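Local coordinates for protein nucleotide pyrophosphohydrolase (Bacillus cereus, PDB 5IE9) that probably hydrolyses nucleoside triphosphates to monophosphates and pyrophosphate, as a manganese-binding all-helical enzyme of the MazG family, at residues M31-E37 with V73-M77; E44-Y49 with S62-E66. The contacts are given in a common frame with arbitrary orientation. Residues are numbered along the deposited sequence.

Interaction 1: M31-E37 with V73-M77; sequences MARLTEE and VMICM
Next to the metal site of a MazG fold, two antiparallel helices close over an apolar layer that ends at the metal ligand Glu37. Both segments are regular α-helix; their axes approach to 9.8 Å and cross at -164°, with CA atoms nearest at Leu34–Val73 (6.1 Å) and Met31–Met77 (8.1 Å). Val73 (t) points toward the other helix: its CG1 lies 3.8 Å from Leu34 CG and 3.8 Å from Arg33 CB, while its CG2 meets Glu37 CG at 3.7 Å. Leu34 also receives two methionine methyls, Met77 CE at 3.7 Å from CD1 and Met74 CE at 4.0 Å from CD2. Met77, bent by chi2 and chi3 both p, brings the same CE to 3.9 Å from Met31 SD. Within segment 31–37, Arg33 NH2 bridges Glu37 OE2 at 2.6 Å and Arg33 NE bridges Glu36 OE1 at 3.0 Å. No hydrogen bond crosses the interface, so the two segments are held mainly by apolar packing, while Arg33 pairs with Glu36 and Glu37 inside its own helix.

Interaction 2: E44-Y49 with S62-E66; sequences EVNHYY and SIEEE. With MN (manganese (II) ion), chain G.
Segments 44–49 and 62–66, the last turns of one helix and the first of the next, run antiparallel at 160° between their directions (signed crossing angle -160°), their axes 10.1 Å apart at closest approach. Glu44 and Ile63 are the nearest pair, CA to CA 5.9 Å. Ile63, extended with chi1 and chi2 both t, supplies the apolar centre: its CD1 sits 3.6 Å from Val45 CG2 and, at the edge of the Tyr49 ring (chi1 m), 3.6 Å from CE2. Towards the open side, Glu44 lays its CG 3.9 Å from Ser62 CB, and the Tyr48 OH comes within 3.8 Å of the same CB. A looser approach, Glu44 CB to Glu66 CG at 4.4 Å, leads to the metal. Glu66, with chi1 and chi2 both m, directs OE1 to the manganese ion at 2.1 Å. The second subunit adds Leu81, which packs on both Tyr49 and Ile63. Here the chain doubles back as a helical hairpin, and Glu66 opens the ExxD half of the acidic EExxE–ExxD signature with which MazG-type pyrophosphohydrolases hold their divalent metal.

In the fold
A single helix pair can be mainly apolar at one place and more polar and exposed at another, with a metal site between. Helices 27–49 and 62–80 make both contacts, whose centres lie about 18 Å apart. Interaction 1 is buried near the middle of the chain, where leucine, valine and methionine side chains meet; interaction 2 lies farther out, mixing an isoleucine–valine–tyrosine cluster with partly exposed polar residues. At the manganese, Glu37 OE1 and Glu66 OE1 lie 3.7 Å apart, a proximity of like charges that the cation can offset, with Glu40 and Asp69 close by. The second subunit packs against both contacts, so the helix pair is also part of the four-chain assembly's interface.

Interaction 1: M31-E37 with V73-M77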
loop_
_atom_site.group_PDB
_atom_site.type_symbol
_atom_site.label_atom_id
_atom_site.label_comp_id
_atom_site.label_asym_id
_atom_site.label_seq_id
_atom_site.Cartn_x
_atom_site.Cartn_y
_atom_site.Cartn_z
ATOM N N MET C 31 -0.676 9.923 -4.948
ATOM C CA MET C 31 -0.836 8.491 -4.803
ATOM C C MET C 31 0.331 7.913 -4.004
ATOM O O MET C 31 0.124 7.028 -3.166
ATOM C CB MET C 31 -1.013 7.815 -6.163
ATOM C CG MET C 31 -1.614 6.418 -6.088
ATOM S SD MET C 31 -3.175 6.356 -5.184
ATOM C CE MET C 31 -2.912 4.947 -4.114
ATOM N N ALA C 32 1.535 8.453 -4.241
ATOM C CA ALA C 32 2.730 8.121 -3.466
ATOM C C ALA C 32 2.582 8.544 -2.008
ATOM O O ALA C 32 2.899 7.755 -1.110
ATOM C CB ALA C 32 3.964 8.743 -4.089
ATOM N N ARG C 33 2.086 9.771 -1.784
ATOM C CA ARG C 33 1.790 10.282 -0.438
ATOM C C ARG C 33 0.862 9.354 0.342
ATOM O O ARG C 33 1.145 9.032 1.499
ATOM C CB ARG C 33 1.201 11.707 -0.459
ATOM C CG ARG C 33 2.178 12.886 -0.555
ATOM C CD ARG C 33 3.384 12.880 0.405
ATOM N NE ARG C 33 3.103 12.266 1.707
ATOM C CZ ARG C 33 2.609 12.888 2.774
ATOM N NH1 ARG C 33 2.337 14.187 2.748
ATOM N NH2 ARG C 33 2.395 12.198 3.883
ATOM N N LEU C 34 -0.231 8.929 -0.302
ATOM C CA LEU C 34 -1.168 7.967 0.274
ATOM C C LEU C 34 -0.545 6.630 0.627
ATOM O O LEU C 34 -0.852 6.070 1.688
ATOM C CB LEU C 34 -2.332 7.708 -0.668
ATOM C CG LEU C 34 -3.649 8.325 -0.254
ATOM C CD1 LEU C 34 -4.581 8.261 -1.446
ATOM C CD2 LEU C 34 -4.235 7.629 0.968
ATOM N N THR C 35 0.305 6.113 -0.265
ATOM C CA THR C 35 0.967 4.836 -0.034
ATOM C C THR C 35 1.840 4.969 1.204
ATOM O O THR C 35 1.847 4.067 2.042
ATOM C CB THR C 35 1.780 4.363 -1.259
ATOM O OG1 THR C 35 0.922 4.305 -2.402
ATOM C CG2 THR C 35 2.385 2.983 -1.025
ATOM N N GLU C 36 2.535 6.107 1.310
ATOM C CA GLU C 36 3.353 6.463 2.474
ATOM C C GLU C 36 2.547 6.512 3.776
ATOM O O GLU C 36 2.966 5.939 4.786
ATOM C CB GLU C 36 4.079 7.794 2.243
ATOM C CG GLU C 36 5.100 8.149 3.316
ATOM C CD GLU C 36 5.578 9.591 3.254
ATOM O OE1 GLU C 36 5.286 10.293 2.260
ATOM O OE2 GLU C 36 6.257 10.021 4.218
ATOM N N GLU C 37 1.396 7.181 3.748
ATOM C CA GLU C 37 0.571 7.296 4.944
ATOM C C GLU C 37 -0.017 5.971 5.385
ATOM O O GLU C 37 -0.090 5.702 6.589
ATOM C CB GLU C 37 -0.521 8.354 4.798
ATOM C CG GLU C 37 -0.046 9.782 5.024
ATOM C CD GLU C 37 1.001 9.917 6.119
ATOM O OE1 GLU C 37 0.746 9.529 7.283
ATOM O OE2 GLU C 37 2.097 10.419 5.806
ATOM N N VAL C 73 -4.641 13.207 3.412
ATOM C CA VAL C 73 -4.111 13.018 2.059
ATOM C C VAL C 73 -5.263 12.665 1.121
ATOM O O VAL C 73 -5.298 13.124 -0.022
ATOM C CB VAL C 73 -2.977 11.958 2.012
ATOM C CG1 VAL C 73 -2.409 11.796 0.604
ATOM C CG2 VAL C 73 -1.854 12.323 2.968
ATOM N N MET C 74 -6.213 11.876 1.622
ATOM C CA MET C 74 -7.431 11.564 0.888
ATOM C C MET C 74 -8.216 12.814 0.528
ATOM O O MET C 74 -8.633 12.963 -0.623
ATOM C CB MET C 74 -8.305 10.613 1.680
ATOM C CG MET C 74 -8.027 9.165 1.359
ATOM S SD MET C 74 -8.926 8.080 2.473
ATOM C CE MET C 74 -7.837 6.669 2.355
ATOM N N ILE C 75 -8.398 13.706 1.510
ATOM C CA ILE C 75 -9.108 14.964 1.304
ATOM C C ILE C 75 -8.357 15.802 0.270
ATOM O O ILE C 75 -8.968 16.330 -0.658
ATOM C CB ILE C 75 -9.368 15.724 2.630
ATOM C CG1 ILE C 75 -10.442 14.995 3.451
ATOM C CG2 ILE C 75 -9.835 17.146 2.350
ATOM C CD1 ILE C 75 -10.542 15.406 4.909
ATOM N N CYS C 76 -7.035 15.877 0.417
ATOM C CA CYS C 76 -6.165 16.519 -0.571
ATOM C C CYS C 76 -6.388 15.967 -1.980
ATOM O O CYS C 76 -6.628 16.736 -2.912
ATOM C CB CYS C 76 -4.699 16.387 -0.171
ATOM S SG CYS C 76 -4.250 17.429 1.223
ATOM N N MET C 77 -6.334 14.638 -2.111
ATOM C CA MET C 77 -6.593 13.937 -3.363
ATOM C C MET C 77 -7.951 14.367 -3.939
ATOM O O MET C 77 -8.037 14.780 -5.102
ATOM C CB MET C 77 -6.522 12.423 -3.119
ATOM C CG MET C 77 -6.923 11.523 -4.282
ATOM S SD MET C 77 -5.609 11.311 -5.493
ATOM C CE MET C 77 -4.667 9.967 -4.768
#

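Interaction 2: E44-Y49 with S62-E66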
loop_
_atom_site.group_PDB
_atom_site.type_symbol
_atom_site.label_atom_id
_atom_site.label_comp_id
_atom_site.label_asym_id
_atom_site.label_seq_id
_atom_site.Cartn_x
_atom_site.Cartn_y
_atom_site.Cartn_z
ATOM N N GLU C 44 1.373 0.939 12.675
ATOM C CA GLU C 44 0.727 1.183 13.957
ATOM C C GLU C 44 -0.324 0.122 14.301
ATOM O O GLU C 44 -0.407 -0.311 15.451
ATOM C CB GLU C 44 0.175 2.610 14.023
ATOM C CG GLU C 44 0.547 3.367 15.301
ATOM C CD GLU C 44 2.055 3.508 15.521
ATOM O OE1 GLU C 44 2.778 3.889 14.573
ATOM O OE2 GLU C 44 2.529 3.244 16.649
ATOM N N VAL C 45 -1.101 -0.307 13.304
ATOM C CA VAL C 45 -2.032 -1.443 13.443
ATOM C C VAL C 45 -1.270 -2.713 13.854
ATOM O O VAL C 45 -1.684 -3.406 14.778
ATOM C CB VAL C 45 -2.866 -1.672 12.154
ATOM C CG1 VAL C 45 -3.662 -2.972 12.207
ATOM C CG2 VAL C 45 -3.804 -0.499 11.909
ATOM N N ASN C 46 -0.153 -2.990 13.184
ATOM C CA ASN C 46 0.725 -4.102 13.562
ATOM C C ASN C 46 1.277 -4.004 14.998
ATOM O O ASN C 46 1.286 -4.996 15.722
ATOM C CB ASN C 46 1.867 -4.245 12.550
ATOM C CG ASN C 46 2.272 -5.694 12.300
ATOM O OD1 ASN C 46 3.327 -5.941 11.720
ATOM N ND2 ASN C 46 1.445 -6.649 12.715
ATOM N N HIS C 47 1.714 -2.807 15.398
ATOM C CA HIS C 47 2.255 -2.541 16.739
ATOM C C HIS C 47 1.238 -2.860 17.847
ATOM O O HIS C 47 1.571 -3.538 18.820
ATOM C CB HIS C 47 2.753 -1.084 16.830
ATOM C CG HIS C 47 3.373 -0.720 18.149
ATOM N ND1 HIS C 47 2.689 -0.031 19.130
ATOM C CD2 HIS C 47 4.616 -0.940 18.644
ATOM C CE1 HIS C 47 3.481 0.149 20.174
ATOM N NE2 HIS C 47 4.657 -0.392 19.904
ATOM N N TYR C 48 -0.001 -2.404 17.669
ATOM C CA TYR C 48 -1.048 -2.540 18.684
ATOM C C TYR C 48 -1.909 -3.812 18.587
ATOM O O TYR C 48 -2.497 -4.233 19.587
ATOM C CB TYR C 48 -1.955 -1.307 18.667
ATOM C CG TYR C 48 -1.353 -0.060 19.276
ATOM C CD1 TYR C 48 -1.376 0.147 20.669
ATOM C CD2 TYR C 48 -0.779 0.931 18.466
ATOM C CE1 TYR C 48 -0.833 1.296 21.237
ATOM C CE2 TYR C 48 -0.235 2.087 19.023
ATOM C CZ TYR C 48 -0.263 2.264 20.407
ATOM O OH TYR C 48 0.272 3.401 20.966
ATOM N N TYR C 49 -1.988 -4.409 17.395
ATOM C CA TYR C 49 -2.888 -5.556 17.140
ATOM C C TYR C 49 -2.209 -6.784 16.496
ATOM O O TYR C 49 -2.857 -7.820 16.274
ATOM C CB TYR C 49 -4.130 -5.096 16.353
ATOM C CG TYR C 49 -4.855 -3.946 17.040
ATOM C CD1 TYR C 49 -5.695 -4.175 18.149
ATOM C CD2 TYR C 49 -4.676 -2.622 16.613
ATOM C CE1 TYR C 49 -6.337 -3.122 18.791
ATOM C CE2 TYR C 49 -5.316 -1.565 17.252
ATOM C CZ TYR C 49 -6.140 -1.820 18.337
ATOM O OH TYR C 49 -6.770 -0.775 18.961
ATOM N N SER C 62 -2.098 7.119 18.947
ATOM C CA SER C 62 -1.193 6.919 17.796
ATOM C C SER C 62 -1.917 6.392 16.559
ATOM O O SER C 62 -1.695 6.887 15.451
ATOM C CB SER C 62 -0.028 5.989 18.154
ATOM O OG SER C 62 1.139 6.728 18.467
ATOM N N ILE C 63 -2.780 5.397 16.763
ATOM C CA ILE C 63 -3.575 4.795 15.687
ATOM C C ILE C 63 -4.692 5.745 15.212
ATOM O O ILE C 63 -4.999 5.791 14.018
ATOM C CB ILE C 63 -4.068 3.369 16.072
ATOM C CG1 ILE C 63 -4.781 2.680 14.907
ATOM C CG2 ILE C 63 -4.917 3.384 17.344
ATOM C CD1 ILE C 63 -4.727 1.174 14.992
ATOM N N GLU C 64 -5.259 6.510 16.148
ATOM C CA GLU C 64 -6.216 7.577 15.849
ATOM C C GLU C 64 -5.588 8.655 14.960
ATOM O O GLU C 64 -6.204 9.092 13.986
ATOM C CB GLU C 64 -6.753 8.185 17.151
ATOM C CG GLU C 64 -7.750 9.330 16.985
ATOM C CD GLU C 64 -8.050 10.063 18.284
ATOM O OE1 GLU C 64 -7.112 10.348 19.065
ATOM O OE2 GLU C 64 -9.236 10.373 18.522
ATOM N N GLU C 65 -4.363 9.062 15.293
ATOM C CA GLU C 65 -3.650 10.090 14.539
ATOM C C GLU C 65 -3.210 9.627 13.148
ATOM O O GLU C 65 -3.194 10.428 12.207
ATOM C CB GLU C 65 -2.440 10.602 15.320
ATOM C CG GLU C 65 -2.032 12.016 14.929
ATOM C CD GLU C 65 -0.596 12.358 15.277
ATOM O OE1 GLU C 65 -0.130 11.981 16.376
ATOM O OE2 GLU C 65 0.063 13.023 14.448
ATOM N N GLU C 66 -2.847 8.353 13.014
ATOM C CA GLU C 66 -2.404 7.844 11.713
ATOM C C GLU C 66 -3.565 7.675 10.735
ATOM O O GLU C 66 -3.363 7.803 9.530
ATOM C CB GLU C 66 -1.537 6.575 11.819
ATOM C CG GLU C 66 -0.186 6.754 12.523
ATOM C CD GLU C 66 0.817 7.683 11.823
ATOM O OE1 GLU C 66 0.617 8.082 10.648
ATOM O OE2 GLU C 66 1.845 8.012 12.463
HETATM MN MN MN G . -0.410 7.470 8.862
#